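Local coordinates for receptor-type tyrosine-protein phosphatase C (Rattus norvegicus, PDB 5FN8) that probably dephosphorylates tyrosine residues of signalling proteins to support T-cell activation through the antigen receptor, represented here by its extracellular domains d3-d4, at residues A96-V101 against V167-N171; S110-I114 against N156-S160. All blocks are in the same frame, centred on the assembly; numbering follows the deposited sequence.

How the contacts relate
Both contacts lie in one domain, the second fibronectin type III domain of this two-domain fragment, and they illustrate how a beta-sandwich is closed at its two ends. Contact 1 joins the segment that enters the domain, 96-101, to the end of strand 162-170. Contact 2 brings together the loop between strands 104-108 and 114-119 and the loop between strands 151-154 and 162-170. Their centres are 28 Å apart and their nearest atoms about 10 Å apart, without touching. Along the chain contact 2 is nested within the loop closed by contact 1, and strand 162-170, running from one to the other, ties both into a single beta-sandwich of the extracellular region.

Contact 1 of 2, residues A96-V101 against V167-N171; sequences ARPGKV and VYFYN. With NAG (2-acetamido-2-deoxy-beta-D-glucopyranose), chain H; NAG (2-acetamido-2-deoxy-beta-D-glucopyranose), chain G.
This is a buried, mainly apolar packing contact where the chain enters the second fibronectin type III domain, laid against the end of strand 162-170. Segment 96-101 is extended but forms no regular strand; residues 167-170 are strand. The two run roughly antiparallel, their end-to-end directions 145° apart, with Pro98 nearest Asn171 and Val101 nearest Phe169, each at a CA-CA distance of 6.6 Å. Pro98 and Val101 (chi1 m) point toward the strand, as do Val167 and Phe169 (both chi1 t) and Asn171 toward the entering segment. Pro98 CB packs obliquely on the Phe169 ring, 3.5 Å from Phe169 CD2, while Val101 CG1 lies 4.0 Å from Val167 CG1 and 4.2 Å from Phe169 CB. Two polar links supplement the packing: the Asn171 side chain, chi1 p, donates from ND2 to Ala96 O at 2.7 Å, and a water joins the backbones between Gly99 O (2.9 Å) and Phe169 N (3.0 Å). Two sugars touch the contact: the backbone amide Arg97 N donates to O7 of NAG in chain H at 3.0 Å, and C8 of NAG in chain G lies over one face of the Tyr170 ring. Arg97 also forms a salt bridge with Asp177. Phe169 meets Tyr131 edge-to-face, and Val167 and Val101 touch Cys118, so the contact joins the core between the sheets, as in the fibronectin type III beta-sandwich.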
loop_
_atom_site.group_PDB
_atom_site.type_symbol
_atom_site.label_atom_id
_atom_site.label_comp_id
_atom_site.label_asym_id
_atom_site.label_seq_id
_atom_site.Cartn_x
_atom_site.Cartn_y
_atom_site.Cartn_z
ATOM N N ALA B 96 7.578 -4.041 11.290
ATOM C CA ALA B 96 8.307 -2.802 11.535
ATOM C C ALA B 96 7.379 -1.812 12.279
ATOM O O ALA B 96 6.201 -2.115 12.523
ATOM C CB ALA B 96 8.782 -2.211 10.203
ATOM N N ARG B 97 7.912 -0.631 12.665
ATOM C CA ARG B 97 7.124 0.409 13.315
ATOM C C ARG B 97 6.109 0.898 12.290
ATOM O O ARG B 97 6.462 1.098 11.119
ATOM C CB ARG B 97 7.999 1.590 13.741
ATOM C CG ARG B 97 8.990 1.264 14.843
ATOM C CD ARG B 97 9.835 2.472 15.152
ATOM N NE ARG B 97 9.196 3.322 16.156
ATOM C CZ ARG B 97 8.794 4.579 15.972
ATOM N NH1 ARG B 97 8.962 5.173 14.794
ATOM N NH2 ARG B 97 8.223 5.251 16.960
ATOM N N PRO B 98 4.819 1.029 12.673
ATOM C CA PRO B 98 3.837 1.559 11.715
ATOM C C PRO B 98 4.105 3.070 11.517
ATOM O O PRO B 98 4.973 3.668 12.187
ATOM C CB PRO B 98 2.507 1.354 12.467
ATOM C CG PRO B 98 2.854 1.434 13.900
ATOM C CD PRO B 98 4.221 0.837 14.017
ATOM N N GLY B 99 3.299 3.702 10.676
ATOM C CA GLY B 99 3.377 5.142 10.508
ATOM C C GLY B 99 2.467 5.847 11.497
ATOM O O GLY B 99 1.906 5.222 12.397
ATOM N N LYS B 100 2.328 7.160 11.343
ATOM C CA LYS B 100 1.474 7.976 12.192
ATOM C C LYS B 100 0.046 7.935 11.681
ATOM O O LYS B 100 -0.184 7.707 10.517
ATOM C CB LYS B 100 1.983 9.414 12.257
ATOM C CG LYS B 100 3.377 9.579 12.842
ATOM C CD LYS B 100 3.910 10.989 12.600
ATOM C CE LYS B 100 3.250 12.033 13.465
ATOM N NZ LYS B 100 3.529 13.418 12.994
ATOM N N VAL B 101 -0.910 8.157 12.552
ATOM C CA VAL B 101 -2.322 8.176 12.210
ATOM C C VAL B 101 -2.607 9.407 11.324
ATOM O O VAL B 101 -1.900 10.426 11.403
ATOM C CB VAL B 101 -3.231 8.122 13.488
ATOM C CG1 VAL B 101 -3.005 6.835 14.283
ATOM C CG2 VAL B 101 -3.098 9.383 14.378
ATOM N N VAL B 167 -1.956 10.265 20.061
ATOM C CA VAL B 167 -2.475 9.037 19.469
ATOM C C VAL B 167 -1.332 8.295 18.796
ATOM O O VAL B 167 -0.648 8.894 17.983
ATOM C CB VAL B 167 -3.667 9.223 18.486
ATOM C CG1 VAL B 167 -4.141 7.858 17.946
ATOM C CG2 VAL B 167 -4.821 9.942 19.157
ATOM N N TYR B 168 -1.085 7.028 19.191
ATOM C CA TYR B 168 -0.076 6.140 18.583
ATOM C C TYR B 168 -0.834 4.972 17.976
ATOM O O TYR B 168 -1.860 4.539 18.518
ATOM C CB TYR B 168 0.856 5.493 19.628
ATOM C CG TYR B 168 1.517 6.430 20.605
ATOM C CD1 TYR B 168 0.783 7.033 21.631
ATOM C CD2 TYR B 168 2.887 6.669 20.552
ATOM C CE1 TYR B 168 1.395 7.890 22.545
ATOM C CE2 TYR B 168 3.512 7.507 21.475
ATOM C CZ TYR B 168 2.763 8.111 22.469
ATOM O OH TYR B 168 3.417 8.896 23.376
ATOM N N PHE B 169 -0.293 4.430 16.896
ATOM C CA PHE B 169 -0.823 3.217 16.279
ATOM C C PHE B 169 0.003 2.060 16.781
ATOM O O PHE B 169 1.232 2.165 16.840
ATOM C CB PHE B 169 -0.728 3.278 14.752
ATOM C CG PHE B 169 -1.474 2.153 14.068
ATOM C CD1 PHE B 169 -2.850 2.216 13.885
ATOM C CD2 PHE B 169 -0.789 1.074 13.520
ATOM C CE1 PHE B 169 -3.529 1.202 13.197
ATOM C CE2 PHE B 169 -1.471 0.062 12.862
ATOM C CZ PHE B 169 -2.834 0.145 12.697
ATOM N N TYR B 170 -0.670 0.969 17.132
ATOM C CA TYR B 170 -0.059 -0.283 17.555
ATOM C C TYR B 170 -0.420 -1.377 16.538
ATOM O O TYR B 170 -1.598 -1.580 16.244
ATOM C CB TYR B 170 -0.523 -0.656 18.975
ATOM C CG TYR B 170 0.065 -1.958 19.466
ATOM C CD1 TYR B 170 1.434 -2.090 19.680
ATOM C CD2 TYR B 170 -0.750 -3.060 19.736
ATOM C CE1 TYR B 170 1.986 -3.295 20.103
ATOM C CE2 TYR B 170 -0.209 -4.272 20.165
ATOM C CZ TYR B 170 1.159 -4.377 20.373
ATOM O OH TYR B 170 1.698 -5.555 20.845
ATOM N N ASN B 171 0.579 -2.051 15.990
ATOM C CA ASN B 171 0.365 -3.062 14.949
ATOM C C ASN B 171 0.494 -4.525 15.413
ATOM O O ASN B 171 0.592 -5.405 14.594
ATOM C CB ASN B 171 1.253 -2.763 13.702
ATOM C CG ASN B 171 2.717 -3.069 13.897
ATOM O OD1 ASN B 171 3.124 -3.717 14.859
ATOM N ND2 ASN B 171 3.555 -2.607 12.990
HETATM C C1 NAG H . 13.895 -2.012 10.234
HETATM C C2 NAG H . 13.400 -0.780 10.994
HETATM C C3 NAG H . 14.589 0.112 11.354
HETATM C C4 NAG H . 15.615 -0.678 12.164
HETATM C C5 NAG H . 16.023 -1.944 11.412
HETATM C C6 NAG H . 16.904 -2.867 12.225
HETATM C C7 NAG H . 11.171 0.304 10.942
HETATM C C8 NAG H . 10.289 1.258 10.191
HETATM N N2 NAG H . 12.349 -0.008 10.343
HETATM O O3 NAG H . 14.140 1.224 12.122
HETATM O O4 NAG H . 16.769 0.116 12.424
HETATM O O5 NAG H . 14.854 -2.699 11.050
HETATM O O6 NAG H . 16.391 -3.088 13.534
HETATM O O7 NAG H . 10.840 -0.168 12.030
HETATM C C1 NAG G . -3.707 -2.958 23.401
HETATM C C2 NAG G . -2.264 -3.282 23.797
HETATM C C3 NAG G . -1.833 -4.667 23.304
HETATM C C4 NAG G . -2.901 -5.722 23.575
HETATM C C5 NAG G . -4.265 -5.287 23.044
HETATM C C6 NAG G . -5.370 -6.264 23.388
HETATM C C7 NAG G . -0.116 -2.061 23.390
HETATM C C8 NAG G . 0.464 -0.793 22.846
HETATM N N2 NAG G . -1.447 -2.233 23.197
HETATM O O3 NAG G . -0.661 -5.068 24.008
HETATM O O4 NAG G . -2.508 -6.946 22.961
HETATM O O5 NAG G . -4.628 -4.032 23.638
HETATM O O6 NAG G . -6.626 -5.880 22.846
HETATM O O7 NAG G . 0.585 -2.897 23.955
HETATM O O HOH W 1 1.880 5.582 15.233
#

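Contact 2 of 2, residues S110-I114 against N156-S160; sequences SDNSI and NLYYS
Two loops at one end of the second fibronectin type III domain meet through the side chain and carbonyl of Asn112, with their end-to-end directions 123° apart and closest CA approach between Asn112 and Leu157, 4.9 Å. Asp111 is helical in backbone, Asn112 lies at phi/psi -121°/24°, and Asn156 takes a left-handed helical conformation (59°/42°) before Leu157 returns to an extended one. Asn112 points toward the other loop in rotamer p, with chi2 near -13°, and uses its side chain three ways. Its CB sits over the face of the Tyr159 ring, 4.0 Å from the centroid and 22° off the normal, a CH-pi contact. Its ND2 donates a weak hydrogen bond to Leu157 O at 3.4 Å. Its OD1 accepts from a water at 2.6 Å, which in turn accepts from Asn156 N at 3.0 Å. The firm direct bond is backbone to backbone, from Leu157 N to Asn112 O at 3.0 Å. Tyr159, chi1 -80° and chi2 -73°, swings its ring back over this loop, so that CB of Asp111 approaches the ring edge, 3.4 Å from Tyr159 CE1. On the buried side, Ile114 (mm) sets CG1 3.8 Å from CD1 of Leu157 (mt), and both side chains reach the core, Ile114 on Phe165 and Leu157 on Tyr163. The Tyr163 hydroxyl is hydrogen-bonded to Tyr158 N, consistent with the tyrosine corner of this fold. The chemistry implies a graded seam: aliphatic inside, one well-formed backbone hydrogen bond between the loops, and a hydrated, weakly bonded margin outside.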
loop_
_atom_site.group_PDB
_atom_site.type_symbol
_atom_site.label_atom_id
_atom_site.label_comp_id
_atom_site.label_asym_id
_atom_site.label_seq_id
_atom_site.Cartn_x
_atom_site.Cartn_y
_atom_site.Cartn_z
ATOM N N SER B 110 -18.360 18.343 25.455
ATOM C CA SER B 110 -19.085 19.039 26.519
ATOM C C SER B 110 -18.122 20.056 27.185
ATOM O O SER B 110 -17.084 20.388 26.600
ATOM C CB SER B 110 -19.666 18.039 27.527
ATOM O OG SER B 110 -18.960 17.962 28.755
ATOM N N ASP B 111 -18.477 20.559 28.385
ATOM C CA ASP B 111 -17.679 21.529 29.143
ATOM C C ASP B 111 -16.333 20.932 29.611
ATOM O O ASP B 111 -15.292 21.588 29.482
ATOM C CB ASP B 111 -18.491 22.070 30.342
ATOM C CG ASP B 111 -19.744 22.878 29.995
ATOM O OD1 ASP B 111 -20.473 22.478 29.053
ATOM O OD2 ASP B 111 -20.028 23.877 30.707
ATOM N N ASN B 112 -16.360 19.678 30.120
ATOM C CA ASN B 112 -15.180 18.956 30.615
ATOM C C ASN B 112 -14.918 17.600 29.850
ATOM O O ASN B 112 -14.296 16.684 30.396
ATOM C CB ASN B 112 -15.330 18.745 32.133
ATOM C CG ASN B 112 -16.387 17.740 32.567
ATOM O OD1 ASN B 112 -17.249 17.298 31.787
ATOM N ND2 ASN B 112 -16.336 17.354 33.839
ATOM N N SER B 113 -15.422 17.501 28.600
ATOM C CA SER B 113 -15.399 16.330 27.713
ATOM C C SER B 113 -14.764 16.694 26.348
ATOM O O SER B 113 -15.098 17.739 25.791
ATOM C CB SER B 113 -16.835 15.846 27.500
ATOM O OG SER B 113 -16.984 14.475 27.182
ATOM N N ILE B 114 -13.860 15.829 25.824
ATOM C CA ILE B 114 -13.139 15.971 24.542
ATOM C C ILE B 114 -13.297 14.697 23.731
ATOM O O ILE B 114 -13.142 13.597 24.251
ATOM C CB ILE B 114 -11.603 16.293 24.729
ATOM C CG1 ILE B 114 -11.286 17.558 25.579
ATOM C CG2 ILE B 114 -10.769 16.213 23.419
ATOM C CD1 ILE B 114 -11.904 18.816 25.199
ATOM N N ASN B 156 -14.885 13.765 32.091
ATOM C CA ASN B 156 -14.567 14.030 33.496
ATOM C C ASN B 156 -13.182 14.690 33.718
ATOM O O ASN B 156 -12.451 14.348 34.666
ATOM C CB ASN B 156 -14.839 12.797 34.402
ATOM C CG ASN B 156 -16.223 12.175 34.243
ATOM O OD1 ASN B 156 -17.247 12.863 34.098
ATOM N ND2 ASN B 156 -16.290 10.847 34.288
ATOM N N LEU B 157 -12.852 15.669 32.848
ATOM C CA LEU B 157 -11.609 16.443 32.929
ATOM C C LEU B 157 -11.846 17.710 33.770
ATOM O O LEU B 157 -12.993 18.003 34.126
ATOM C CB LEU B 157 -11.107 16.829 31.513
ATOM C CG LEU B 157 -10.838 15.709 30.494
ATOM C CD1 LEU B 157 -10.784 16.275 29.111
ATOM C CD2 LEU B 157 -9.516 14.987 30.767
ATOM N N TYR B 158 -10.774 18.458 34.103
ATOM C CA TYR B 158 -10.915 19.722 34.842
ATOM C C TYR B 158 -11.415 20.783 33.847
ATOM O O TYR B 158 -11.196 20.629 32.637
ATOM C CB TYR B 158 -9.615 20.123 35.560
ATOM C CG TYR B 158 -9.219 19.185 36.689
ATOM C CD1 TYR B 158 -10.023 19.038 37.817
ATOM C CD2 TYR B 158 -8.004 18.507 36.666
ATOM C CE1 TYR B 158 -9.645 18.208 38.877
ATOM C CE2 TYR B 158 -7.627 17.656 37.707
ATOM C CZ TYR B 158 -8.442 17.523 38.819
ATOM O OH TYR B 158 -8.062 16.702 39.861
ATOM N N TYR B 159 -12.134 21.809 34.357
ATOM C CA TYR B 159 -12.865 22.834 33.603
ATOM C C TYR B 159 -12.157 23.855 32.713
ATOM O O TYR B 159 -12.712 24.197 31.650
ATOM C CB TYR B 159 -13.972 23.495 34.445
ATOM C CG TYR B 159 -15.214 22.635 34.511
ATOM C CD1 TYR B 159 -16.055 22.504 33.404
ATOM C CD2 TYR B 159 -15.509 21.886 35.646
ATOM C CE1 TYR B 159 -17.190 21.691 33.449
ATOM C CE2 TYR B 159 -16.640 21.067 35.701
ATOM C CZ TYR B 159 -17.476 20.968 34.595
ATOM O OH TYR B 159 -18.582 20.147 34.613
ATOM N N SER B 160 -10.997 24.389 33.127
ATOM C CA SER B 160 -10.311 25.372 32.273
ATOM C C SER B 160 -8.852 24.977 32.214
ATOM O O SER B 160 -7.969 25.678 32.712
ATOM C CB SER B 160 -10.522 26.798 32.784
ATOM O OG SER B 160 -11.768 27.322 32.356
HETATM O O HOH W 2 -17.561 14.777 31.228
#